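Local coordinates for protein HTH-type transcriptional regulator TreR (Bacillus subtilis, PDB 2OGG) that represses the trehalose operon as a GntR-family transcription factor and binds trehalose-6-phosphate, this chain being its effector-binding UTRA domain, at residues A[52-58]-A[131-137]. Numbering follows the deposited sequence.
Sequences ILDKDYF and QYTESRH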
ATOM      1  N   ILE A  52      18.056 -14.357  13.391  1.00 42.05           N
ATOM      2  CA  ILE A  52      17.759 -13.946  12.032  1.00 38.58           C
ATOM      3  C   ILE A  52      19.039 -13.919  11.209  1.00 41.34           C
ATOM      4  O   ILE A  52      20.081 -13.449  11.675  1.00 43.86           O
ATOM      5  CB  ILE A  52      17.094 -12.553  11.983  1.00 40.60           C
ATOM      6  CG1 ILE A  52      15.748 -12.590  12.700  1.00 42.18           C
ATOM      7  CG2 ILE A  52      16.847 -12.130  10.520  1.00 36.90           C
ATOM      8  CD1 ILE A  52      15.481 -11.373  13.558  1.00 44.46           C
ATOM      9  N   LEU A  53      18.960 -14.368   9.965  1.00 39.15           N
ATOM     10  CA  LEU A  53      20.115 -14.246   9.091  1.00 38.15           C
ATOM     11  C   LEU A  53      19.744 -13.359   7.927  1.00 37.88           C
ATOM     12  O   LEU A  53      18.723 -13.587   7.288  1.00 43.30           O
ATOM     13  CB  LEU A  53      20.596 -15.606   8.609  1.00 34.60           C
ATOM     14  CG  LEU A  53      21.881 -15.437   7.812  1.00 39.50           C
ATOM     15  CD1 LEU A  53      23.054 -15.263   8.762  1.00 32.23           C
ATOM     16  CD2 LEU A  53      22.098 -16.556   6.774  1.00 33.99           C
ATOM     17  N   ASP A  54      20.422 -12.217   7.815  1.00 40.66           N
ATOM     18  CA  ASP A  54      20.085 -11.216   6.800  1.00 39.74           C
ATOM     19  C   ASP A  54      21.118 -11.219   5.679  1.00 39.43           C
ATOM     20  O   ASP A  54      22.308 -11.031   5.926  1.00 42.68           O
ATOM     21  CB  ASP A  54      20.027  -9.835   7.433  1.00 38.14           C
ATOM     22  CG  ASP A  54      18.698  -9.567   8.131  1.00 55.63           C
ATOM     23  OD1 ASP A  54      17.651  -9.958   7.560  1.00 63.53           O
ATOM     24  OD2 ASP A  54      18.679  -8.882   9.195  1.00 59.81           O
ATOM     25  N   LYS A  55      20.691 -11.541   4.471  1.00 37.15           N
ATOM     26  CA  LYS A  55      21.597 -11.486   3.310  1.00 38.40           C
ATOM     27  C   LYS A  55      21.220 -10.353   2.355  1.00 39.56           C
ATOM     28  O   LYS A  55      20.064 -10.245   1.951  1.00 43.25           O
ATOM     29  CB  LYS A  55      21.600 -12.842   2.603  1.00 36.12           C
ATOM     30  CG  LYS A  55      22.025 -13.972   3.544  1.00 38.19           C
ATOM     31  CD  LYS A  55      21.629 -15.364   3.060  1.00 34.76           C
ATOM     32  CE  LYS A  55      22.496 -15.787   1.880  1.00 51.64           C
ATOM     33  NZ  LYS A  55      22.421 -17.238   1.603  1.00 48.89           N
ATOM     34  N   ASP A  56      22.087  -9.361   2.214  1.00 40.09           N
ATOM     35  CA  ASP A  56      21.821  -8.312   1.234  1.00 40.33           C
ATOM     36  C   ASP A  56      22.777  -8.438   0.056  1.00 40.46           C
ATOM     37  O   ASP A  56      23.980  -8.520   0.281  1.00 42.35           O
ATOM     38  CB  ASP A  56      21.951  -6.918   1.861  1.00 37.17           C
ATOM     39  CG  ASP A  56      20.688  -6.485   2.621  1.00 57.19           C
ATOM     40  OD1 ASP A  56      19.779  -5.958   1.939  1.00 65.38           O
ATOM     41  OD2 ASP A  56      20.618  -6.611   3.888  1.00 43.25           O
ATOM     42  N   TYR A  57      22.286  -8.047  -1.117  1.00 38.12           N
ATOM     43  CA  TYR A  57      23.048  -8.031  -2.362  1.00 40.12           C
ATOM     44  C   TYR A  57      22.581  -6.840  -3.214  1.00 41.71           C
ATOM     45  O   TYR A  57      21.409  -6.765  -3.571  1.00 42.83           O
ATOM     46  CB  TYR A  57      22.757  -9.310  -3.149  1.00 32.74           C
ATOM     47  CG  TYR A  57      23.205 -10.561  -2.443  1.00 46.51           C
ATOM     48  CD1 TYR A  57      24.498 -11.056  -2.610  1.00 42.94           C
ATOM     49  CD2 TYR A  57      22.322 -11.295  -1.669  1.00 42.82           C
ATOM     50  CE1 TYR A  57      24.902 -12.194  -1.971  1.00 41.11           C
ATOM     51  CE2 TYR A  57      22.756 -12.328  -0.919  1.00 42.98           C
ATOM     52  CZ  TYR A  57      24.022 -12.836  -1.133  1.00 49.22           C
ATOM     53  OH  TYR A  57      24.435 -13.953  -0.438  1.00 41.63           O
ATOM     54  N   PHE A  58      23.490  -5.941  -3.588  1.00 43.83           N
ATOM     55  CA  PHE A  58      23.136  -4.828  -4.448  1.00 46.43           C
ATOM     56  C   PHE A  58      24.312  -4.366  -5.293  1.00 47.02           C
ATOM     57  O   PHE A  58      25.451  -4.786  -5.053  1.00 46.89           O
ATOM     58  CB  PHE A  58      22.550  -3.684  -3.631  1.00 46.97           C
ATOM     59  CG  PHE A  58      23.397  -3.295  -2.470  1.00 44.41           C
ATOM     60  CD1 PHE A  58      23.308  -3.974  -1.290  1.00 43.58           C
ATOM     61  CD2 PHE A  58      24.394  -2.355  -2.618  1.00 45.05           C
ATOM     62  CE1 PHE A  58      24.120  -3.648  -0.232  1.00 46.25           C
ATOM     63  CE2 PHE A  58      25.201  -2.006  -1.556  1.00 49.30           C
ATOM     64  CZ  PHE A  58      25.045  -2.633  -0.351  1.00 42.40           C
ATOM     65  N   GLN A 131      18.425  -4.133  -5.984  1.00 41.09           N
ATOM     66  CA  GLN A 131      18.799  -4.801  -4.725  1.00 38.51           C
ATOM     67  C   GLN A 131      18.007  -6.074  -4.427  1.00 38.35           C
ATOM     68  O   GLN A 131      16.823  -6.176  -4.743  1.00 37.84           O
ATOM     69  CB  GLN A 131      18.607  -3.840  -3.571  1.00 40.82           C
ATOM     70  CG  GLN A 131      18.753  -4.494  -2.204  1.00 39.40           C
ATOM     71  CD  GLN A 131      18.627  -3.476  -1.118  1.00 49.08           C
ATOM     72  OE1 GLN A 131      18.338  -2.309  -1.401  1.00 48.32           O
ATOM     73  NE2 GLN A 131      19.031  -3.848   0.098  1.00 46.38           N
ATOM     74  N   TYR A 132      18.641  -7.030  -3.760  1.00 42.09           N
ATOM     75  CA  TYR A 132      17.932  -8.221  -3.347  1.00 41.73           C
ATOM     76  C   TYR A 132      18.282  -8.585  -1.910  1.00 44.64           C
ATOM     77  O   TYR A 132      19.449  -8.662  -1.557  1.00 47.15           O
ATOM     78  CB  TYR A 132      18.205  -9.374  -4.294  1.00 37.06           C
ATOM     79  CG  TYR A 132      17.913 -10.744  -3.697  1.00 43.68           C
ATOM     80  CD1 TYR A 132      16.632 -11.285  -3.704  1.00 42.84           C
ATOM     81  CD2 TYR A 132      18.930 -11.527  -3.202  1.00 36.16           C
ATOM     82  CE1 TYR A 132      16.361 -12.505  -3.084  1.00 30.26           C
ATOM     83  CE2 TYR A 132      18.679 -12.783  -2.627  1.00 40.16           C
ATOM     84  CZ  TYR A 132      17.399 -13.258  -2.550  1.00 48.63           C
ATOM     85  OH  TYR A 132      17.176 -14.535  -2.018  1.00 41.76           O
ATOM     86  N   THR A 133      17.256  -8.782  -1.079  1.00 44.94           N
ATOM     87  CA  THR A 133      17.439  -9.110   0.324  1.00 42.70           C
ATOM     88  C   THR A 133      16.725 -10.407   0.661  1.00 41.54           C
ATOM     89  O   THR A 133      15.696 -10.731   0.078  1.00 45.45           O
ATOM     90  CB  THR A 133      16.914  -7.978   1.194  1.00 41.20           C
ATOM     91  OG1 THR A 133      17.522  -6.759   0.764  1.00 54.62           O
ATOM     92  CG2 THR A 133      17.264  -8.192   2.666  1.00 52.08           C
ATOM     93  N   GLU A 134      17.382 -11.223   1.458  1.00 36.88           N
ATOM     94  CA  GLU A 134      16.849 -12.512   1.887  1.00 39.72           C
ATOM     95  C   GLU A 134      17.021 -12.598   3.396  1.00 40.07           C
ATOM     96  O   GLU A 134      18.143 -12.496   3.898  1.00 40.67           O
ATOM     97  CB  GLU A 134      17.602 -13.673   1.239  1.00 35.45           C
ATOM     98  CG  GLU A 134      17.095 -15.006   1.746  1.00 43.47           C
ATOM     99  CD  GLU A 134      17.888 -16.198   1.252  1.00 48.12           C
ATOM    100  OE1 GLU A 134      18.277 -16.219   0.062  1.00 46.05           O
ATOM    101  OE2 GLU A 134      17.973 -17.191   2.011  1.00 54.75           O
ATOM    102  N   SER A 135      15.904 -12.521   4.112  1.00 40.83           N
ATOM    103  CA  SER A 135      15.930 -12.402   5.564  1.00 42.01           C
ATOM    104  C   SER A 135      15.328 -13.650   6.165  1.00 40.19           C
ATOM    105  O   SER A 135      14.186 -13.987   5.874  1.00 42.97           O
ATOM    106  CB  SER A 135      15.106 -11.193   5.979  1.00 40.25           C
ATOM    107  OG  SER A 135      15.404 -10.807   7.300  1.00 50.44           O
ATOM    108  N   ARG A 136      16.155 -14.436   6.834  1.00 40.44           N
ATOM    109  CA  ARG A 136      15.734 -15.757   7.308  1.00 37.65           C
ATOM    110  C   ARG A 136      15.507 -15.756   8.820  1.00 39.42           C
ATOM    111  O   ARG A 136      16.452 -15.518   9.596  1.00 38.32           O
ATOM    112  CB  ARG A 136      16.792 -16.793   6.925  1.00 34.57           C
ATOM    113  CG  ARG A 136      17.214 -16.668   5.471  1.00 41.99           C
ATOM    114  CD  ARG A 136      18.240 -17.721   5.056  1.00 38.97           C
ATOM    115  NE  ARG A 136      17.722 -19.082   5.153  1.00 40.45           N
ATOM    116  CZ  ARG A 136      17.113 -19.732   4.162  1.00 41.95           C
ATOM    117  NH1 ARG A 136      16.902 -19.120   3.003  1.00 36.39           N
ATOM    118  NH2 ARG A 136      16.707 -20.993   4.335  1.00 34.98           N
ATOM    119  N   HIS A 137      14.258 -15.999   9.236  1.00 37.73           N
ATOM    120  CA  HIS A 137      13.909 -16.015  10.650  1.00 37.83           C
ATOM    121  C   HIS A 137      13.635 -17.398  11.176  1.00 41.94           C
ATOM    122  O   HIS A 137      12.865 -18.143  10.585  1.00 48.57           O
ATOM    123  CB  HIS A 137      12.641 -15.216  10.879  1.00 40.09           C
ATOM    124  CG  HIS A 137      12.730 -13.797  10.423  1.00 40.90           C
ATOM    125  ND1 HIS A 137      12.706 -13.444   9.091  1.00 40.28           N
ATOM    126  CD2 HIS A 137      12.792 -12.637  11.121  1.00 43.83           C
ATOM    127  CE1 HIS A 137      12.775 -12.127   8.986  1.00 43.12           C
ATOM    128  NE2 HIS A 137      12.800 -11.614  10.203  1.00 44.56           N
TER
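Strands 52-58 and 131-137 pair antiparallel in the middle of the UTRA-domain sheet, where L53 with R136, K55 with E134 and Y57 with Y132 are the hydrogen-bonded pairs. R136 N meets L53 O at 2.7 Å, almost straight at 178°, and K55 N gives to E134 O at 2.8 Å. On the face of D54, D56 and T133, one carboxylate oxygen takes two donors: T133 OG1, 2.7 Å from D56 OD1, comes from above the carboxylate plane, and Q131 NE2, 2.9 Å from D56 OD1, from the opposite face. Q131 reaches D56 OD1 on an extended chain, its CG lying anti to the backbone N (chi1 171°). D56 and D54 also form salt bridges to R42 and R44 of strand 37-46, the next strand of this six-stranded antiparallel sheet. I52 CG2 sits over a face of the H137 imidazole, a CH-pi contact 4.2 Å from the ring centroid. On the opposite side of the sheet, Y57 and Y132 lie side by side, Y57 CD2 lying 3.7 Å from Y132 CD2 at that ring's edge, and both touch L29 of helix 23-29. Further along, E134 accepts from Y132 OH at OE1 (2.9 Å), and the R136 guanidinium pairs with E97 and D103.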